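Local coordinates for protein beta-galactosidase BgaB (Bifidobacterium adolescentis, PDB 5VYM) that hydrolyses terminal non-reducing beta-D-galactose residues, acting best on Gal(beta1-4)Gal and oligosaccharides containing it, this chain being its trimerisation domain, at residues B[107-111]-B[124-129]. Numbering follows the deposited sequence.
Sequences LGGYP and VRGEEF
The ring of Y110 lies across the turn from G126 to F129: G126 CA sits at its edge, near the ring plane, and Y110 CE1 comes 3.7 Å from F129 CD1. That contact uses the edge of the phenyl ring, but the two planes are inclined at 38°, neither stacked nor edge-to-face. CG anti to the backbone N (chi1 166°), beside the carbonyl carbon, puts the tyrosine ring next to G126, E128 and F129. Its OH is hydrogen-bonded to Y94 O; L98 packs against both rings. The backbones of Y110 and G126 form a single antiparallel hydrogen-bonded bridge: Y110 N gives to G126 O at 2.7 Å and G126 N to Y110 O at 2.6 Å. P111, after a cis peptide bond from Y110, sets CD over one face of the tyrosine ring, toward its rim. The bridge ties the loop before helix 117-122 to strand 124-125 just after it, in the trimerisation domain of this family 42 galactosidase, where V124 and R125 continue the sheet into a strand of the second subunit. R125 runs extended from CG to NE and brings its guanidinium back over G109, whose CA lies over one face. R125 NH1 donates to G108 O at 3.1 Å, in the carbonyl plane, while the guanidinium takes E127 OE1 side-on, in a salt bridge, with NE and NH2 both donating to that one oxygen. D115 of the second subunit forms a salt bridge with NH1. A methionine in place of R125 would probably leave the carboxylates of E127 and that D115 without their mate and G108 O without its donor. At phi 136° a CB on G109 would be jammed against the carbonyl O of G108, and it would also run into R125 NH1.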
loop_
_atom_site.group_PDB
_atom_site.type_symbol
_atom_site.label_atom_id
_atom_site.label_comp_id
_atom_site.label_asym_id
_atom_site.label_seq_id
_atom_site.Cartn_x
_atom_site.Cartn_y
_atom_site.Cartn_z
ATOM N N LEU B 107 -9.875 -12.363 0.419
ATOM C CA LEU B 107 -9.292 -13.125 1.513
ATOM C C LEU B 107 -8.064 -12.412 2.066
ATOM O O LEU B 107 -7.429 -11.608 1.381
ATOM C CB LEU B 107 -8.906 -14.531 1.049
ATOM C CG LEU B 107 -10.000 -15.373 0.395
ATOM C CD1 LEU B 107 -9.398 -16.638 -0.188
ATOM C CD2 LEU B 107 -11.098 -15.701 1.394
ATOM N N GLY B 108 -7.741 -12.708 3.325
ATOM C CA GLY B 108 -6.526 -12.218 3.952
ATOM C C GLY B 108 -6.708 -11.140 5.005
ATOM O O GLY B 108 -5.706 -10.674 5.560
ATOM N N GLY B 109 -7.937 -10.724 5.310
ATOM C CA GLY B 109 -8.143 -9.702 6.323
ATOM C C GLY B 109 -9.148 -8.636 5.924
ATOM O O GLY B 109 -9.683 -8.664 4.811
ATOM N N TYR B 110 -9.406 -7.677 6.818
ATOM C CA TYR B 110 -10.398 -6.649 6.549
ATOM C C TYR B 110 -9.792 -5.255 6.665
ATOM O O TYR B 110 -9.051 -4.979 7.616
ATOM C CB TYR B 110 -11.591 -6.760 7.514
ATOM C CG TYR B 110 -12.491 -5.538 7.522
ATOM C CD1 TYR B 110 -13.507 -5.388 6.584
ATOM C CD2 TYR B 110 -12.319 -4.530 8.465
ATOM C CE1 TYR B 110 -14.324 -4.266 6.585
ATOM C CE2 TYR B 110 -13.129 -3.407 8.470
ATOM C CZ TYR B 110 -14.129 -3.282 7.532
ATOM O OH TYR B 110 -14.936 -2.168 7.540
ATOM N N PRO B 111 -10.079 -4.354 5.707
ATOM C CA PRO B 111 -10.764 -4.656 4.442
ATOM C C PRO B 111 -9.840 -5.385 3.470
ATOM O O PRO B 111 -8.648 -5.086 3.416
ATOM C CB PRO B 111 -11.157 -3.273 3.905
ATOM C CG PRO B 111 -10.225 -2.329 4.558
ATOM C CD PRO B 111 -9.934 -2.904 5.918
ATOM N N VAL B 124 -5.219 0.429 8.934
ATOM C CA VAL B 124 -6.158 -0.252 9.818
ATOM C C VAL B 124 -6.353 -1.671 9.303
ATOM O O VAL B 124 -6.478 -1.889 8.093
ATOM C CB VAL B 124 -7.503 0.504 9.893
ATOM C CG1 VAL B 124 -8.634 -0.433 10.271
ATOM C CG2 VAL B 124 -7.410 1.657 10.883
ATOM N N ARG B 125 -6.366 -2.640 10.216
ATOM C CA ARG B 125 -6.572 -4.033 9.847
ATOM C C ARG B 125 -7.606 -4.680 10.754
ATOM O O ARG B 125 -7.614 -4.455 11.968
ATOM C CB ARG B 125 -5.271 -4.844 9.914
ATOM C CG ARG B 125 -5.486 -6.314 9.589
ATOM C CD ARG B 125 -4.253 -7.160 9.816
ATOM N NE ARG B 125 -4.586 -8.581 9.767
ATOM C CZ ARG B 125 -4.617 -9.305 8.653
ATOM N NH1 ARG B 125 -4.328 -8.747 7.485
ATOM N NH2 ARG B 125 -4.937 -10.592 8.707
ATOM N N GLY B 126 -8.482 -5.483 10.145
ATOM C CA GLY B 126 -9.334 -6.396 10.868
ATOM C C GLY B 126 -9.117 -7.811 10.352
ATOM O O GLY B 126 -8.473 -8.029 9.320
ATOM N N GLU B 127 -9.656 -8.781 11.092
ATOM C CA GLU B 127 -9.523 -10.166 10.656
ATOM C C GLU B 127 -10.582 -10.550 9.632
ATOM O O GLU B 127 -10.296 -11.333 8.719
ATOM C CB GLU B 127 -9.582 -11.110 11.857
ATOM C CG GLU B 127 -8.304 -11.136 12.688
ATOM C CD GLU B 127 -7.067 -11.448 11.858
ATOM O OE1 GLU B 127 -6.426 -10.503 11.348
ATOM O OE2 GLU B 127 -6.736 -12.643 11.714
ATOM N N GLU B 128 -11.790 -10.006 9.752
ATOM C CA GLU B 128 -12.852 -10.291 8.797
ATOM C C GLU B 128 -13.950 -9.252 8.953
ATOM O O GLU B 128 -14.026 -8.544 9.962
ATOM C CB GLU B 128 -13.420 -11.703 8.986
ATOM C CG GLU B 128 -14.052 -11.945 10.345
ATOM C CD GLU B 128 -14.603 -13.350 10.488
ATOM O OE1 GLU B 128 -14.492 -14.132 9.520
ATOM O OE2 GLU B 128 -15.147 -13.673 11.565
ATOM N N PHE B 129 -14.795 -9.168 7.928
ATOM C CA PHE B 129 -15.979 -8.323 7.991
ATOM C C PHE B 129 -16.902 -8.819 9.099
ATOM O O PHE B 129 -17.290 -9.990 9.122
ATOM C CB PHE B 129 -16.690 -8.335 6.637
ATOM C CG PHE B 129 -17.797 -7.329 6.512
ATOM C CD1 PHE B 129 -17.556 -5.981 6.714
ATOM C CD2 PHE B 129 -19.074 -7.730 6.153
ATOM C CE1 PHE B 129 -18.575 -5.053 6.585
ATOM C CE2 PHE B 129 -20.095 -6.809 6.019
ATOM C CZ PHE B 129 -19.846 -5.468 6.235
#